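5'-tyrosyl-DNA phosphodiesterase (Caenorhabditis elegans, PDB 4FVA) is a magnesium-binding member of the endonuclease/exonuclease/phosphatase family, with the two-sheet DNase I-like fold. Local coordinates at residues H98-I110 against L122-Q136. Residues are numbered along the deposited sequence; the frame is centred on the assembly and turned at random.
Sequences HFQNSGMYRTLQI and LLNTHLESTREHRPQ. With EDO (1,2-ethanediol), chain E; EDO (1,2-ethanediol), chain I.
Arg106 turns its chain at chi2 (-55°), with CG beside its own backbone N, a bend that brings its guanidinium flat against the ring of His126, whose CG stands anti to the backbone N (chi1 -178°). They meet at the open end of the β hairpin 107-115/118-126, Arg106 just ahead of its first strand and His126 closing its second, in one sheet of the DNase I-like fold. Their planes lie 19° apart and NH1 sits over the ring centre. Arg106 NH1 also donates to His126 O (3.0 Å), while its NH2 donates to Ser129 OG (2.8 Å); both acceptors lie near the guanidinium plane, which fixes its rotation, and Tyr79 gives NH2 a second partner. His126 NE2 and Ser129 OG also hydrogen-bond a malonate ion, probably from the crystallisation liquor, consistent with Arg106 positioning two groups that line an anion-accepting pocket; the His126 side chain is about 7 Å from the magnesium ion.

Glu128 bends back to the loop before strand 107-115. Glu128 OE1 accepts from Ser102 OG on its syn lone pair (2.6 Å), and OE2 accepts Gly103 N. Ser102 OG in turn receives Met104 N, closing an ST turn. Beyond it, the extended Met104 chain sets CE over the face of His133, a CH-pi contact 3.5 Å from the centroid.

Along the strands, Gln109 and Asn124 form an antiparallel hydrogen-bonded pair; their side-chain amides turn to Thr81 and Gln51. On the other face of the sheet, Ile110 CG1 packs on Leu123 CG (3.9 Å). Where regular pairing ends, a water bridges Thr107 N and His126 N, and Thr125 OG1 lies at the edge of the Phe99 ring, 3.2 Å from CE2, while donating to Thr107 O (2.8 Å) from above its carbonyl plane.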
loop_
_atom_site.group_PDB
_atom_site.type_symbol
_atom_site.label_atom_id
_atom_site.label_comp_id
_atom_site.label_asym_id
_atom_site.label_seq_id
_atom_site.Cartn_x
_atom_site.Cartn_y
_atom_site.Cartn_z
ATOM N N HIS A 98 -3.706 -10.223 -12.950
ATOM C CA HIS A 98 -4.291 -9.106 -13.697
ATOM C C HIS A 98 -5.814 -9.107 -13.586
ATOM O O HIS A 98 -6.466 -10.102 -13.905
ATOM C CB HIS A 98 -3.839 -9.160 -15.164
ATOM C CG HIS A 98 -2.395 -8.816 -15.362
ATOM N ND1 HIS A 98 -1.364 -9.639 -14.953
ATOM C CD2 HIS A 98 -1.805 -7.750 -15.958
ATOM C CE1 HIS A 98 -0.206 -9.081 -15.258
ATOM N NE2 HIS A 98 -0.444 -7.935 -15.875
ATOM N N PHE A 99 -6.382 -8.006 -13.090
ATOM C CA PHE A 99 -7.828 -7.890 -13.013
ATOM C C PHE A 99 -8.387 -7.926 -14.429
ATOM O O PHE A 99 -8.038 -7.095 -15.274
ATOM C CB PHE A 99 -8.256 -6.605 -12.307
ATOM C CG PHE A 99 -7.838 -6.526 -10.862
ATOM C CD1 PHE A 99 -7.939 -7.632 -10.032
ATOM C CD2 PHE A 99 -7.402 -5.324 -10.320
ATOM C CE1 PHE A 99 -7.576 -7.550 -8.690
ATOM C CE2 PHE A 99 -7.030 -5.230 -8.977
ATOM C CZ PHE A 99 -7.122 -6.343 -8.164
ATOM N N GLN A 100 -9.254 -8.895 -14.681
ATOM C CA GLN A 100 -9.828 -9.114 -16.004
ATOM C C GLN A 100 -10.677 -7.922 -16.453
ATOM O O GLN A 100 -10.681 -7.560 -17.631
ATOM C CB GLN A 100 -10.626 -10.425 -15.978
ATOM C CG GLN A 100 -9.689 -11.649 -15.828
ATOM C CD GLN A 100 -10.406 -13.000 -15.781
ATOM O OE1 GLN A 100 -11.620 -13.076 -15.582
ATOM N NE2 GLN A 100 -9.637 -14.075 -15.912
ATOM N N ASN A 101 -11.368 -7.294 -15.503
ATOM C CA ASN A 101 -12.265 -6.179 -15.796
ATOM C C ASN A 101 -11.582 -4.810 -15.803
ATOM O O ASN A 101 -12.256 -3.781 -15.868
ATOM C CB ASN A 101 -13.400 -6.145 -14.774
ATOM C CG ASN A 101 -12.946 -5.602 -13.424
ATOM O OD1 ASN A 101 -11.745 -5.417 -13.187
ATOM N ND2 ASN A 101 -13.895 -5.370 -12.526
ATOM N N SER A 102 -10.258 -4.776 -15.703
ATOM C CA SER A 102 -9.573 -3.484 -15.630
ATOM C C SER A 102 -9.168 -2.913 -16.991
ATOM O O SER A 102 -8.632 -3.618 -17.852
ATOM C CB SER A 102 -8.334 -3.551 -14.740
ATOM O OG SER A 102 -7.758 -2.259 -14.657
ATOM N N GLY A 103 -9.409 -1.621 -17.169
ATOM C CA GLY A 103 -8.892 -0.932 -18.336
ATOM C C GLY A 103 -7.612 -0.172 -18.006
ATOM O O GLY A 103 -7.095 0.575 -18.842
ATOM N N MET A 104 -7.081 -0.389 -16.804
ATOM C CA MET A 104 -5.950 0.395 -16.305
ATOM C C MET A 104 -4.741 -0.459 -15.857
ATOM O O MET A 104 -3.922 -0.029 -15.028
ATOM C CB MET A 104 -6.438 1.310 -15.173
ATOM C CG MET A 104 -7.531 2.281 -15.601
ATOM S SD MET A 104 -8.140 3.298 -14.233
ATOM C CE MET A 104 -9.657 3.945 -14.948
ATOM N N TYR A 105 -4.640 -1.661 -16.427
ATOM C CA TYR A 105 -3.547 -2.610 -16.170
ATOM C C TYR A 105 -3.411 -2.938 -14.685
ATOM O O TYR A 105 -2.298 -3.209 -14.212
ATOM C CB TYR A 105 -2.189 -2.083 -16.660
ATOM C CG TYR A 105 -2.224 -1.332 -17.967
ATOM C CD1 TYR A 105 -2.576 -1.960 -19.158
ATOM C CD2 TYR A 105 -1.870 0.013 -18.012
ATOM C CE1 TYR A 105 -2.598 -1.256 -20.356
ATOM C CE2 TYR A 105 -1.890 0.726 -19.198
ATOM C CZ TYR A 105 -2.250 0.089 -20.367
ATOM O OH TYR A 105 -2.262 0.805 -21.546
ATOM N N ARG A 106 -4.519 -2.895 -13.949
ATOM C CA ARG A 106 -4.456 -3.086 -12.506
ATOM C C ARG A 106 -4.363 -4.559 -12.154
ATOM O O ARG A 106 -4.921 -5.421 -12.857
ATOM C CB ARG A 106 -5.647 -2.411 -11.816
ATOM C CG ARG A 106 -5.777 -0.920 -12.147
ATOM C CD ARG A 106 -4.492 -0.126 -11.831
ATOM N NE ARG A 106 -4.584 1.252 -12.328
ATOM C CZ ARG A 106 -5.239 2.221 -11.697
ATOM N NH1 ARG A 106 -5.836 1.956 -10.541
ATOM N NH2 ARG A 106 -5.295 3.452 -12.211
ATOM N N THR A 107 -3.682 -4.841 -11.040
ATOM C CA THR A 107 -3.303 -6.192 -10.687
ATOM C C THR A 107 -3.427 -6.407 -9.186
ATOM O O THR A 107 -3.425 -5.452 -8.397
ATOM C CB THR A 107 -1.822 -6.453 -11.061
ATOM O OG1 THR A 107 -0.998 -5.465 -10.408
ATOM C CG2 THR A 107 -1.605 -6.354 -12.584
ATOM N N LEU A 108 -3.497 -7.668 -8.790
ATOM C CA LEU A 108 -3.322 -8.013 -7.384
ATOM C C LEU A 108 -1.961 -8.661 -7.316
ATOM O O LEU A 108 -1.750 -9.748 -7.867
ATOM C CB LEU A 108 -4.411 -8.977 -6.917
ATOM C CG LEU A 108 -4.352 -9.438 -5.461
ATOM C CD1 LEU A 108 -4.337 -8.232 -4.549
ATOM C CD2 LEU A 108 -5.571 -10.309 -5.159
ATOM N N GLN A 109 -1.030 -7.974 -6.663
ATOM C CA GLN A 109 0.350 -8.446 -6.550
ATOM C C GLN A 109 0.499 -9.188 -5.233
ATOM O O GLN A 109 0.275 -8.612 -4.164
ATOM C CB GLN A 109 1.331 -7.267 -6.609
ATOM C CG GLN A 109 2.814 -7.671 -6.509
ATOM C CD GLN A 109 3.739 -6.477 -6.513
ATOM O OE1 GLN A 109 3.323 -5.366 -6.167
ATOM N NE2 GLN A 109 5.005 -6.693 -6.893
ATOM N N ILE A 110 0.880 -10.464 -5.299
ATOM C CA ILE A 110 0.938 -11.293 -4.098
ATOM C C ILE A 110 2.341 -11.801 -3.868
ATOM O O ILE A 110 2.918 -12.456 -4.745
ATOM C CB ILE A 110 -0.039 -12.494 -4.182
ATOM C CG1 ILE A 110 -1.473 -11.994 -4.350
ATOM C CG2 ILE A 110 0.009 -13.335 -2.912
ATOM C CD1 ILE A 110 -2.492 -13.121 -4.636
ATOM N N LEU A 122 1.500 -11.154 1.406
ATOM C CA LEU A 122 1.432 -9.723 1.145
ATOM C C LEU A 122 0.653 -9.537 -0.141
ATOM O O LEU A 122 1.054 -10.063 -1.182
ATOM C CB LEU A 122 2.840 -9.134 0.987
ATOM C CG LEU A 122 3.793 -9.366 2.170
ATOM C CD1 LEU A 122 5.173 -8.738 1.939
ATOM C CD2 LEU A 122 3.142 -8.828 3.435
ATOM N N LEU A 123 -0.447 -8.795 -0.069
ATOM C CA LEU A 123 -1.279 -8.521 -1.237
ATOM C C LEU A 123 -1.420 -7.013 -1.449
ATOM O O LEU A 123 -2.021 -6.314 -0.633
ATOM C CB LEU A 123 -2.656 -9.165 -1.075
ATOM C CG LEU A 123 -2.697 -10.695 -0.926
ATOM C CD1 LEU A 123 -2.423 -11.137 0.511
ATOM C CD2 LEU A 123 -4.031 -11.234 -1.420
ATOM N N ASN A 124 -0.849 -6.532 -2.550
ATOM C CA ASN A 124 -0.775 -5.113 -2.865
ATOM C C ASN A 124 -1.533 -4.833 -4.155
ATOM O O ASN A 124 -1.329 -5.524 -5.173
ATOM C CB ASN A 124 0.706 -4.709 -3.008
ATOM C CG ASN A 124 0.901 -3.226 -3.291
ATOM O OD1 ASN A 124 0.035 -2.404 -2.996
ATOM N ND2 ASN A 124 2.058 -2.876 -3.876
ATOM N N THR A 125 -2.394 -3.818 -4.129
ATOM C CA THR A 125 -3.177 -3.496 -5.307
ATOM C C THR A 125 -3.408 -2.009 -5.439
ATOM O O THR A 125 -3.240 -1.254 -4.490
ATOM C CB THR A 125 -4.543 -4.229 -5.335
ATOM O OG1 THR A 125 -5.133 -4.097 -6.636
ATOM C CG2 THR A 125 -5.491 -3.630 -4.282
ATOM N N HIS A 126 -3.775 -1.603 -6.643
ATOM C CA HIS A 126 -4.186 -0.240 -6.923
ATOM C C HIS A 126 -5.518 -0.364 -7.654
ATOM O O HIS A 126 -5.527 -0.562 -8.867
ATOM C CB HIS A 126 -3.148 0.429 -7.827
ATOM C CG HIS A 126 -3.448 1.861 -8.153
ATOM N ND1 HIS A 126 -2.722 2.577 -9.077
ATOM C CD2 HIS A 126 -4.411 2.701 -7.690
ATOM C CE1 HIS A 126 -3.215 3.805 -9.168
ATOM N NE2 HIS A 126 -4.235 3.906 -8.336
ATOM N N LEU A 127 -6.637 -0.264 -6.934
ATOM C CA LEU A 127 -7.937 -0.556 -7.555
ATOM C C LEU A 127 -8.380 0.515 -8.557
ATOM O O LEU A 127 -7.928 1.664 -8.491
ATOM C CB LEU A 127 -9.016 -0.780 -6.489
ATOM C CG LEU A 127 -8.723 -1.938 -5.524
ATOM C CD1 LEU A 127 -9.940 -2.223 -4.626
ATOM C CD2 LEU A 127 -8.277 -3.181 -6.296
ATOM N N GLU A 128 -9.268 0.138 -9.481
ATOM C CA GLU A 128 -9.689 1.036 -10.554
ATOM C C GLU A 128 -9.992 2.447 -10.049
ATOM O O GLU A 128 -10.606 2.639 -8.994
ATOM C CB GLU A 128 -10.897 0.458 -11.310
ATOM C CG GLU A 128 -10.923 0.775 -12.814
ATOM C CD GLU A 128 -9.986 -0.105 -13.635
ATOM O OE1 GLU A 128 -9.289 -0.979 -13.059
ATOM O OE2 GLU A 128 -9.952 0.062 -14.873
ATOM N N SER A 129 -9.526 3.437 -10.802
ATOM C CA SER A 129 -9.589 4.844 -10.401
ATOM C C SER A 129 -10.882 5.538 -10.877
ATOM O O SER A 129 -11.478 5.137 -11.890
ATOM C CB SER A 129 -8.367 5.585 -10.957
ATOM O OG SER A 129 -7.145 4.916 -10.642
ATOM N N THR A 130 -11.275 6.581 -10.141
ATOM C CA THR A 130 -12.393 7.507 -10.432
ATOM C C THR A 130 -13.782 7.001 -10.075
ATOM O O THR A 130 -14.048 5.802 -10.061
ATOM C CB THR A 130 -12.428 8.026 -11.888
ATOM O OG1 THR A 130 -13.135 7.092 -12.722
ATOM C CG2 THR A 130 -11.016 8.265 -12.417
ATOM N N ARG A 131 -14.666 7.955 -9.819
ATOM C CA ARG A 131 -16.052 7.687 -9.483
ATOM C C ARG A 131 -16.723 6.803 -10.523
ATOM O O ARG A 131 -17.477 5.898 -10.178
ATOM C CB ARG A 131 -16.796 9.023 -9.351
ATOM C CG ARG A 131 -18.303 8.935 -9.153
ATOM C CD ARG A 131 -18.717 8.137 -7.921
ATOM N NE ARG A 131 -20.174 8.141 -7.775
ATOM C CZ ARG A 131 -21.003 7.328 -8.427
ATOM N NH1 ARG A 131 -20.531 6.426 -9.278
ATOM N NH2 ARG A 131 -22.312 7.419 -8.226
ATOM N N GLU A 132 -16.444 7.064 -11.794
ATOM C CA GLU A 132 -17.074 6.330 -12.892
ATOM C C GLU A 132 -16.810 4.826 -12.857
ATOM O O GLU A 132 -17.593 4.031 -13.387
ATOM C CB GLU A 132 -16.606 6.893 -14.231
ATOM C CG GLU A 132 -16.859 8.384 -14.376
ATOM C CD GLU A 132 -15.810 9.074 -15.224
ATOM O OE1 GLU A 132 -14.815 9.569 -14.647
ATOM O OE2 GLU A 132 -15.982 9.120 -16.463
ATOM N N HIS A 133 -15.704 4.430 -12.243
ATOM C CA HIS A 133 -15.301 3.034 -12.310
ATOM C C HIS A 133 -15.639 2.293 -11.025
ATOM O O HIS A 133 -14.993 1.307 -10.672
ATOM C CB HIS A 133 -13.815 2.903 -12.675
ATOM C CG HIS A 133 -13.482 3.415 -14.043
ATOM N ND1 HIS A 133 -12.884 4.640 -14.262
ATOM C CD2 HIS A 133 -13.658 2.861 -15.267
ATOM C CE1 HIS A 133 -12.709 4.818 -15.560
ATOM N NE2 HIS A 133 -13.168 3.753 -16.193
ATOM N N ARG A 134 -16.644 2.798 -10.322
ATOM C CA ARG A 134 -17.180 2.115 -9.157
ATOM C C ARG A 134 -17.508 0.658 -9.447
ATOM O O ARG A 134 -17.193 -0.220 -8.642
ATOM C CB ARG A 134 -18.418 2.833 -8.616
ATOM C CG ARG A 134 -19.188 1.990 -7.608
ATOM C CD ARG A 134 -20.284 2.775 -6.903
ATOM N NE ARG A 134 -19.722 3.811 -6.039
ATOM C CZ ARG A 134 -20.435 4.578 -5.217
ATOM N NH1 ARG A 134 -21.752 4.427 -5.136
ATOM N NH2 ARG A 134 -19.831 5.494 -4.471
ATOM N N PRO A 135 -18.159 0.394 -10.596
ATOM C CA PRO A 135 -18.485 -1.006 -10.885
ATOM C C PRO A 135 -17.243 -1.882 -10.847
ATOM O O PRO A 135 -17.222 -2.874 -10.110
ATOM C CB PRO A 135 -19.058 -0.953 -12.313
ATOM C CG PRO A 135 -19.606 0.458 -12.446
ATOM C CD PRO A 135 -18.641 1.312 -11.651
ATOM N N GLN A 136 -16.224 -1.514 -11.616
ATOM C CA GLN A 136 -15.006 -2.314 -11.685
ATOM C C GLN A 136 -14.316 -2.367 -10.335
ATOM O O GLN A 136 -13.826 -3.424 -9.920
ATOM C CB GLN A 136 -14.015 -1.759 -12.713
ATOM C CG GLN A 136 -14.500 -1.725 -14.155
ATOM C CD GLN A 136 -15.169 -0.406 -14.508
ATOM O OE1 GLN A 136 -16.004 0.119 -13.760
ATOM N NE2 GLN A 136 -14.772 0.155 -15.644
HETATM C C1 EDO E . -11.989 -8.988 -11.826
HETATM O O1 EDO E . -13.068 -9.228 -10.905
HETATM C C2 EDO E . -10.986 -10.145 -11.725
HETATM O O2 EDO E . -10.113 -10.171 -12.863
HETATM C C1 EDO I . -12.929 10.787 -7.902
HETATM O O1 EDO I . -13.584 11.166 -9.121
HETATM C C2 EDO I . -12.693 12.010 -7.014
HETATM O O2 EDO I . -12.836 13.211 -7.785
HETATM O O HOH W 1 -2.469 -2.660 -9.336
HETATM O O HOH W 2 -0.717 -4.440 -7.854
#